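Local coordinates for protein kinase A regulatory subunit, putative (Trypanosoma cruzi, PDB 6FTF) that probably holds the catalytic subunit of a cAMP-independent protein kinase A inactive until nucleoside-type ligands, rather than cyclic AMP, bind its two cyclic nucleotide-binding domains, at residues 150-162 / 173-185. Residues are numbered along the deposited sequence; the frame is centred on the assembly and turned at random.
Sequences IRRRETYIQFLAN and EKLQLADALSSEE. With EDO (1,2-ethanediol), chain B.
Asp179 OD1 is gripped by Arg153 NE at 2.8 Å and by a water at 2.7 Å. Arg153 NH2 takes the other oxygen, OD2, also at 2.8 Å. In this salt bridge the arginine meets the buried carboxylate side-on, through nearly straight bonds on the syn sides, the planes 27° apart. The nitrogens come in tilted from the carboxylate plane; both oxygens lie close to the guanidinium plane. Leu175 CB covers one face of the guanidinium, and Tyr116 OH bonds NH1, so the group is fixed in rotation. The water on OD1 also accepts from Arg152 NH1. The chain of Arg152 bends at CG-CD (chi3 -57°), and a second water links its NE to Leu181 O. The axes of 150-160 and 173-178 cross at 124°. These helices join the two cyclic nucleotide-binding domains, and strand 181-186 starts the beta structure of the second. The Arg153 side chain lies about 9 Å from a bound 7-cyano-7-deazainosine. At the strand, Tyr156 OH and Ser183 OG share a short hydrogen bond of 2.6 Å. Leu181 CB makes a CH-pi contact over one face of the tyrosine ring, 3.9 Å from its centroid; Thr155 CG2 covers the opposite face. Leu160 reaches tip to tip toward Leu181 and also packs on Leu177 and Ala178. Further along, Ile157 CD1 wedges between Lys174 CB and Leu175 CD2, at 3.6 Å and 3.7 Å. Lys174 NZ hydrogen-bonds to Leu169 O.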
ATOM      1  N   ILE A 150       5.680 -12.524   6.343  1.00  9.55           N
ATOM      2  CA  ILE A 150       5.814 -12.457   7.793  1.00 10.42           C
ATOM      3  C   ILE A 150       7.095 -11.734   8.183  1.00  9.59           C
ATOM      4  O   ILE A 150       7.103 -10.896   9.095  1.00  9.34           O
ATOM      5  CB  ILE A 150       5.664 -13.862   8.401  1.00 11.67           C
ATOM      6  CG1 ILE A 150       4.195 -14.339   8.226  1.00 13.94           C
ATOM      7  CG2 ILE A 150       6.070 -13.868   9.870  1.00 14.06           C
ATOM      8  CD1 ILE A 150       3.868 -15.733   8.770  1.00 15.04           C
ATOM      9  N   ARG A 151       8.202 -12.032   7.497  1.00  9.56           N
ATOM     10  CA  ARG A 151       9.460 -11.342   7.748  1.00 10.12           C
ATOM     11  C   ARG A 151       9.331  -9.852   7.492  1.00  9.62           C
ATOM     12  O   ARG A 151       9.876  -9.038   8.248  1.00  9.45           O
ATOM     13  CB  ARG A 151      10.545 -11.936   6.844  1.00 11.80           C
ATOM     14  CG  ARG A 151      11.880 -11.237   6.906  1.00 15.09           C
ATOM     15  CD  ARG A 151      12.843 -11.847   5.875  1.00 24.16           C
ATOM     16  NE  ARG A 151      14.164 -11.224   5.908  1.00 31.11           N
ATOM     17  CZ  ARG A 151      15.152 -11.587   6.724  1.00 37.87           C
ATOM     18  NH1 ARG A 151      14.991 -12.577   7.592  1.00 36.94           N
ATOM     19  NH2 ARG A 151      16.313 -10.952   6.672  1.00 33.50           N
ATOM     20  N   ARG A 152       8.635  -9.477   6.420  1.00  8.70           N
ATOM     21  CA  ARG A 152       8.467  -8.065   6.104  1.00  9.07           C
ATOM     22  C   ARG A 152       7.680  -7.366   7.195  1.00  8.06           C
ATOM     23  O   ARG A 152       8.039  -6.270   7.637  1.00  8.53           O
ATOM     24  CB  ARG A 152       7.792  -7.923   4.745  1.00  9.00           C
ATOM     25  CG  ARG A 152       7.689  -6.487   4.259  1.00  9.39           C
ATOM     26  CD  ARG A 152       6.976  -6.370   2.929  1.00  9.38           C
ATOM     27  NE  ARG A 152       7.608  -7.179   1.887  1.00  9.71           N
ATOM     28  CZ  ARG A 152       7.136  -8.328   1.402  1.00 10.50           C
ATOM     29  NH1 ARG A 152       5.981  -8.837   1.802  1.00 11.05           N
ATOM     30  NH2 ARG A 152       7.814  -8.964   0.465  1.00 12.84           N
ATOM     31  N   ARG A 153       6.607  -7.992   7.661  1.00  7.99           N
ATOM     32  CA  ARG A 153       5.858  -7.423   8.775  1.00  8.18           C
ATOM     33  C   ARG A 153       6.735  -7.267  10.021  1.00  8.24           C
ATOM     34  O   ARG A 153       6.658  -6.247  10.711  1.00  8.99           O
ATOM     35  CB  ARG A 153       4.609  -8.267   9.044  1.00  8.67           C
ATOM     36  CG  ARG A 153       3.522  -8.046   7.980  1.00  8.43           C
ATOM     37  CD  ARG A 153       2.427  -9.098   8.048  1.00  9.01           C
ATOM     38  NE  ARG A 153       1.313  -8.679   7.213  1.00  9.02           N
ATOM     39  CZ  ARG A 153       0.044  -8.671   7.575  1.00  9.77           C
ATOM     40  NH1 ARG A 153      -0.351  -9.186   8.731  1.00 11.59           N
ATOM     41  NH2 ARG A 153      -0.854  -8.178   6.740  1.00 13.58           N
ATOM     42  N   GLU A 154       7.575  -8.263  10.328  1.00  8.59           N
ATOM     43  CA  GLU A 154       8.503  -8.157  11.460  1.00  8.77           C
ATOM     44  C   GLU A 154       9.470  -7.007  11.281  1.00  8.59           C
ATOM     45  O   GLU A 154       9.886  -6.369  12.251  1.00 10.36           O
ATOM     46  CB  GLU A 154       9.320  -9.440  11.605  1.00  9.69           C
ATOM     47  CG  GLU A 154       8.624 -10.558  12.294  1.00 10.79           C
ATOM     48  CD  GLU A 154       8.026 -10.147  13.631  1.00 10.81           C
ATOM     49  OE1 GLU A 154       8.796  -9.701  14.504  1.00 11.99           O
ATOM     50  OE2 GLU A 154       6.784 -10.265  13.790  1.00 11.30           O
ATOM     51  N   THR A 155       9.882  -6.741  10.046  1.00  9.14           N
ATOM     52  CA  THR A 155      10.873  -5.704   9.794  1.00  8.67           C
ATOM     53  C   THR A 155      10.347  -4.343  10.197  1.00  9.07           C
ATOM     54  O   THR A 155      11.103  -3.518  10.721  1.00 10.21           O
ATOM     55  CB  THR A 155      11.271  -5.721   8.312  1.00  9.55           C
ATOM     56  OG1 THR A 155      11.881  -6.976   8.012  1.00 10.93           O
ATOM     57  CG2 THR A 155      12.245  -4.612   7.961  1.00 11.32           C
ATOM     58  N   TYR A 156       9.050  -4.094   9.992  1.00  8.52           N
ATOM     59  CA  TYR A 156       8.520  -2.746  10.152  1.00  8.34           C
ATOM     60  C   TYR A 156       7.580  -2.512  11.326  1.00  8.76           C
ATOM     61  O   TYR A 156       7.426  -1.354  11.721  1.00  8.78           O
ATOM     62  CB  TYR A 156       7.827  -2.269   8.859  1.00  8.74           C
ATOM     63  CG  TYR A 156       8.767  -2.281   7.690  1.00  7.89           C
ATOM     64  CD1 TYR A 156       9.820  -1.385   7.593  1.00  9.11           C
ATOM     65  CD2 TYR A 156       8.646  -3.232   6.707  1.00  8.47           C
ATOM     66  CE1 TYR A 156      10.713  -1.443   6.530  1.00  9.44           C
ATOM     67  CE2 TYR A 156       9.524  -3.294   5.651  1.00  9.24           C
ATOM     68  CZ  TYR A 156      10.560  -2.406   5.580  1.00  9.68           C
ATOM     69  OH  TYR A 156      11.460  -2.490   4.531  1.00 11.76           O
ATOM     70  N   ILE A 157       6.909  -3.522  11.876  1.00  8.18           N
ATOM     71  CA  ILE A 157       5.762  -3.226  12.746  1.00  9.09           C
ATOM     72  C   ILE A 157       6.173  -2.461  14.006  1.00  8.52           C
ATOM     73  O   ILE A 157       5.484  -1.521  14.430  1.00  9.14           O
ATOM     74  CB  ILE A 157       4.919  -4.482  13.040  1.00  8.20           C
ATOM     75  CG1 ILE A 157       3.624  -4.100  13.773  1.00  8.86           C
ATOM     76  CG2 ILE A 157       5.675  -5.517  13.827  1.00 10.16           C
ATOM     77  CD1 ILE A 157       2.750  -3.114  13.046  1.00 11.14           C
ATOM     78  N   GLN A 158       7.282  -2.832  14.638  1.00  8.99           N
ATOM     79  CA  GLN A 158       7.687  -2.132  15.862  1.00  9.53           C
ATOM     80  C   GLN A 158       8.027  -0.670  15.576  1.00  9.19           C
ATOM     81  O   GLN A 158       7.691   0.227  16.364  1.00  9.83           O
ATOM     82  CB  GLN A 158       8.854  -2.862  16.522  1.00 10.94           C
ATOM     83  CG  GLN A 158       9.146  -2.396  17.952  1.00 11.99           C
ATOM     84  CD  GLN A 158      10.072  -1.207  18.053  1.00 10.25           C
ATOM     85  OE1 GLN A 158      10.839  -0.902  17.141  1.00 11.30           O
ATOM     86  NE2 GLN A 158      10.040  -0.552  19.200  1.00 11.34           N
ATOM     87  N   PHE A 159       8.680  -0.408  14.446  1.00  8.53           N
ATOM     88  CA  PHE A 159       8.968   0.961  14.035  1.00  8.65           C
ATOM     89  C   PHE A 159       7.681   1.731  13.766  1.00  8.22           C
ATOM     90  O   PHE A 159       7.510   2.858  14.241  1.00  8.79           O
ATOM     91  CB  PHE A 159       9.839   0.937  12.781  1.00  9.38           C
ATOM     92  CG  PHE A 159       9.950   2.273  12.109  1.00  9.52           C
ATOM     93  CD1 PHE A 159      10.668   3.290  12.703  1.00 10.43           C
ATOM     94  CD2 PHE A 159       9.316   2.523  10.918  1.00 11.37           C
ATOM     95  CE1 PHE A 159      10.770   4.533  12.104  1.00 11.62           C
ATOM     96  CE2 PHE A 159       9.422   3.774  10.317  1.00 11.79           C
ATOM     97  CZ  PHE A 159      10.143   4.770  10.925  1.00 11.96           C
ATOM     98  N   LEU A 160       6.773   1.140  12.996  1.00  8.27           N
ATOM     99  CA  LEU A 160       5.549   1.852  12.633  1.00  8.34           C
ATOM    100  C   LEU A 160       4.721   2.198  13.857  1.00  8.99           C
ATOM    101  O   LEU A 160       4.025   3.226  13.868  1.00  9.89           O
ATOM    102  CB  LEU A 160       4.715   1.042  11.644  1.00  8.53           C
ATOM    103  CG  LEU A 160       5.385   0.708  10.307  1.00  9.34           C
ATOM    104  CD1 LEU A 160       4.500  -0.188   9.486  1.00  9.92           C
ATOM    105  CD2 LEU A 160       5.715   1.973   9.531  1.00  9.01           C
ATOM    106  N   ALA A 161       4.782   1.368  14.889  1.00  9.65           N
ATOM    107  CA  ALA A 161       4.108   1.623  16.157  1.00 10.16           C
ATOM    108  C   ALA A 161       4.668   2.825  16.891  1.00 12.71           C
ATOM    109  O   ALA A 161       4.104   3.214  17.924  1.00 15.19           O
ATOM    110  CB  ALA A 161       4.230   0.394  17.056  1.00 12.02           C
ATOM    111  N   ASN A 162       5.764   3.393  16.421  1.00 11.55           N
ATOM    112  CA  ASN A 162       6.376   4.546  17.058  1.00 11.41           C
ATOM    113  C   ASN A 162       6.384   5.777  16.160  1.00 10.89           C
ATOM    114  O   ASN A 162       6.986   6.795  16.531  1.00 14.19           O
ATOM    115  CB  ASN A 162       7.805   4.205  17.487  1.00 14.09           C
ATOM    116  CG  ASN A 162       7.845   3.350  18.729  1.00 18.52           C
ATOM    117  OD1 ASN A 162       7.704   3.854  19.850  1.00 22.75           O
ATOM    118  ND2 ASN A 162       8.029   2.050  18.551  1.00 17.03           N
ATOM    119  N   GLU A 173      -4.088  -2.194  10.360  1.00  8.73           N
ATOM    120  CA  GLU A 173      -3.767  -1.194   9.346  1.00  8.71           C
ATOM    121  C   GLU A 173      -2.273  -0.908   9.271  1.00  7.34           C
ATOM    122  O   GLU A 173      -1.738  -0.664   8.190  1.00  8.47           O
ATOM    123  CB  GLU A 173      -4.547   0.086   9.620  1.00  9.57           C
ATOM    124  CG  GLU A 173      -6.025  -0.068   9.396  1.00 11.43           C
ATOM    125  CD  GLU A 173      -6.829   1.125   9.875  1.00 16.42           C
ATOM    126  OE1 GLU A 173      -6.536   1.642  10.983  1.00 17.09           O
ATOM    127  OE2 GLU A 173      -7.771   1.525   9.135  1.00 20.56           O
ATOM    128  N   LYS A 174      -1.578  -0.914  10.403  1.00  8.18           N
ATOM    129  CA  LYS A 174      -0.124  -0.770  10.367  1.00  8.43           C
ATOM    130  C   LYS A 174       0.527  -1.926   9.620  1.00  7.81           C
ATOM    131  O   LYS A 174       1.476  -1.736   8.858  1.00  8.66           O
ATOM    132  CB  LYS A 174       0.437  -0.655  11.789  1.00  9.06           C
ATOM    133  CG  LYS A 174       0.050   0.643  12.498  1.00 11.50           C
ATOM    134  CD  LYS A 174       0.790   0.806  13.823  1.00 12.50           C
ATOM    135  CE  LYS A 174       0.358   2.033  14.615  1.00 15.35           C
ATOM    136  NZ  LYS A 174      -0.658   1.684  15.627  1.00 15.84           N
ATOM    137  N   LEU A 175       0.018  -3.138   9.820  1.00  8.30           N
ATOM    138  CA  LEU A 175       0.566  -4.294   9.115  1.00  8.05           C
ATOM    139  C   LEU A 175       0.260  -4.237   7.624  1.00  7.86           C
ATOM    140  O   LEU A 175       1.083  -4.676   6.810  1.00  8.82           O
ATOM    141  CB  LEU A 175       0.028  -5.575   9.723  1.00  9.39           C
ATOM    142  CG  LEU A 175       0.563  -5.812  11.141  1.00 10.11           C
ATOM    143  CD1 LEU A 175      -0.304  -6.824  11.848  1.00 12.78           C
ATOM    144  CD2 LEU A 175       2.026  -6.249  11.130  1.00 10.60           C
ATOM    145  N   GLN A 176      -0.897  -3.684   7.252  1.00  8.05           N
ATOM    146  CA  GLN A 176      -1.233  -3.473   5.842  1.00  8.39           C
ATOM    147  C   GLN A 176      -0.249  -2.510   5.185  1.00  9.44           C
ATOM    148  O   GLN A 176       0.148  -2.706   4.030  1.00 10.17           O
ATOM    149  CB  GLN A 176      -2.675  -2.970   5.756  1.00 10.37           C
ATOM    150  CG  GLN A 176      -3.222  -2.542   4.429  1.00 12.56           C
ATOM    151  CD  GLN A 176      -4.705  -2.313   4.543  1.00 15.74           C
ATOM    152  OE1 GLN A 176      -5.166  -1.278   5.056  1.00 18.99           O
ATOM    153  NE2 GLN A 176      -5.456  -3.298   4.146  1.00 15.63           N
ATOM    154  N   LEU A 177       0.173  -1.475   5.907  1.00  8.93           N
ATOM    155  CA  LEU A 177       1.238  -0.607   5.416  1.00  8.49           C
ATOM    156  C   LEU A 177       2.546  -1.386   5.288  1.00  8.08           C
ATOM    157  O   LEU A 177       3.251  -1.287   4.277  1.00  8.66           O
ATOM    158  CB  LEU A 177       1.366   0.602   6.343  1.00  9.27           C
ATOM    159  CG  LEU A 177       2.551   1.509   6.072  1.00  9.84           C
ATOM    160  CD1 LEU A 177       2.529   2.113   4.681  1.00 11.36           C
ATOM    161  CD2 LEU A 177       2.592   2.592   7.115  1.00 11.90           C
ATOM    162  N   ALA A 178       2.902  -2.151   6.320  1.00  7.82           N
ATOM    163  CA  ALA A 178       4.151  -2.907   6.289  1.00  8.35           C
ATOM    164  C   ALA A 178       4.228  -3.813   5.065  1.00  8.06           C
ATOM    165  O   ALA A 178       5.318  -4.017   4.500  1.00  8.57           O
ATOM    166  CB  ALA A 178       4.306  -3.747   7.555  1.00  8.10           C
ATOM    167  N   ASP A 179       3.092  -4.400   4.656  1.00  8.18           N
ATOM    168  CA  ASP A 179       3.053  -5.290   3.495  1.00  8.45           C
ATOM    169  C   ASP A 179       3.595  -4.625   2.235  1.00  7.51           C
ATOM    170  O   ASP A 179       4.036  -5.318   1.320  1.00  9.21           O
ATOM    171  CB  ASP A 179       1.601  -5.710   3.212  1.00  8.48           C
ATOM    172  CG  ASP A 179       1.060  -6.771   4.155  1.00  8.35           C
ATOM    173  OD1 ASP A 179       1.840  -7.634   4.622  1.00 10.29           O
ATOM    174  OD2 ASP A 179      -0.171  -6.752   4.405  1.00 10.35           O
ATOM    175  N   ALA A 180       3.516  -3.302   2.145  1.00  7.98           N
ATOM    176  CA  ALA A 180       3.881  -2.544   0.952  1.00  8.64           C
ATOM    177  C   ALA A 180       5.218  -1.825   1.089  1.00  8.33           C
ATOM    178  O   ALA A 180       5.613  -1.110   0.160  1.00 10.06           O
ATOM    179  CB  ALA A 180       2.776  -1.541   0.602  1.00  9.63           C
ATOM    180  N   LEU A 181       5.945  -2.002   2.193  1.00  7.92           N
ATOM    181  CA  LEU A 181       7.184  -1.266   2.422  1.00  7.46           C
ATOM    182  C   LEU A 181       8.407  -2.087   2.047  1.00  8.84           C
ATOM    183  O   LEU A 181       8.454  -3.306   2.224  1.00  8.70           O
ATOM    184  CB  LEU A 181       7.318  -0.853   3.887  1.00  8.96           C
ATOM    185  CG  LEU A 181       6.303   0.160   4.398  1.00  8.42           C
ATOM    186  CD1 LEU A 181       6.494   0.365   5.887  1.00  8.93           C
ATOM    187  CD2 LEU A 181       6.403   1.472   3.674  1.00  9.54           C
ATOM    188  N   SER A 182       9.415  -1.379   1.552  1.00  8.52           N
ATOM    189  CA  SER A 182      10.766  -1.893   1.425  1.00  9.09           C
ATOM    190  C   SER A 182      11.703  -0.856   2.012  1.00  9.45           C
ATOM    191  O   SER A 182      11.277   0.226   2.398  1.00 10.45           O
ATOM    192  CB  SER A 182      11.123  -2.219  -0.033  1.00 10.31           C
ATOM    193  OG  SER A 182      11.126  -1.049  -0.823  1.00 13.64           O
ATOM    194  N   SER A 183      12.967  -1.206   2.149  1.00  9.24           N
ATOM    195  CA  SER A 183      13.930  -0.311   2.777  1.00 10.73           C
ATOM    196  C   SER A 183      14.938   0.198   1.752  1.00 10.95           C
ATOM    197  O   SER A 183      15.302  -0.510   0.813  1.00 12.88           O
ATOM    198  CB  SER A 183      14.665  -1.011   3.918  1.00 13.30           C
ATOM    199  OG  SER A 183      13.747  -1.349   4.951  1.00 15.86           O
ATOM    200  N   GLU A 184      15.404   1.427   1.943  1.00 10.02           N
ATOM    201  CA  GLU A 184      16.467   1.969   1.112  1.00 10.16           C
ATOM    202  C   GLU A 184      17.307   2.879   1.983  1.00  9.86           C
ATOM    203  O   GLU A 184      16.765   3.665   2.769  1.00 11.40           O
ATOM    204  CB  GLU A 184      15.907   2.737  -0.085  1.00 12.08           C
ATOM    205  CG  GLU A 184      17.015   3.159  -1.031  1.00 15.30           C
ATOM    206  CD  GLU A 184      16.526   3.702  -2.357  1.00 13.90           C
ATOM    207  OE1 GLU A 184      17.386   3.935  -3.238  1.00 18.84           O
ATOM    208  OE2 GLU A 184      15.309   3.911  -2.531  1.00 16.40           O
ATOM    209  N   GLU A 185      18.622   2.782   1.822  1.00 10.90           N
ATOM    210  CA  GLU A 185      19.570   3.577   2.581  1.00 11.40           C
ATOM    211  C   GLU A 185      20.286   4.552   1.655  1.00 10.94           C
ATOM    212  O   GLU A 185      20.449   4.291   0.455  1.00 12.35           O
ATOM    213  CB  GLU A 185      20.587   2.690   3.302  1.00 13.03           C
ATOM    214  CG  GLU A 185      19.924   1.651   4.185  1.00 16.04           C
ATOM    215  CD  GLU A 185      20.837   1.029   5.240  1.00 27.14           C
ATOM    216  OE1 GLU A 185      21.936   1.562   5.519  1.00 21.62           O
ATOM    217  OE2 GLU A 185      20.430  -0.009   5.809  1.00 32.08           O
TER
HETATM  218  C1  EDO B 601       7.037  -1.560  21.319  1.00 18.79           C
HETATM  219  O1  EDO B 601       8.469  -1.572  21.207  1.00 18.40           O
HETATM  220  C2  EDO B 601       6.432  -0.379  20.562  1.00 21.58           C
HETATM  221  O2  EDO B 601       7.060   0.830  20.975  1.00 21.34           O
HETATM  222  O   HOH W   1       4.437  -8.351   4.266  1.00 10.63           O
HETATM  223  O   HOH W   2       9.922  -5.476   1.512  1.00 12.46           O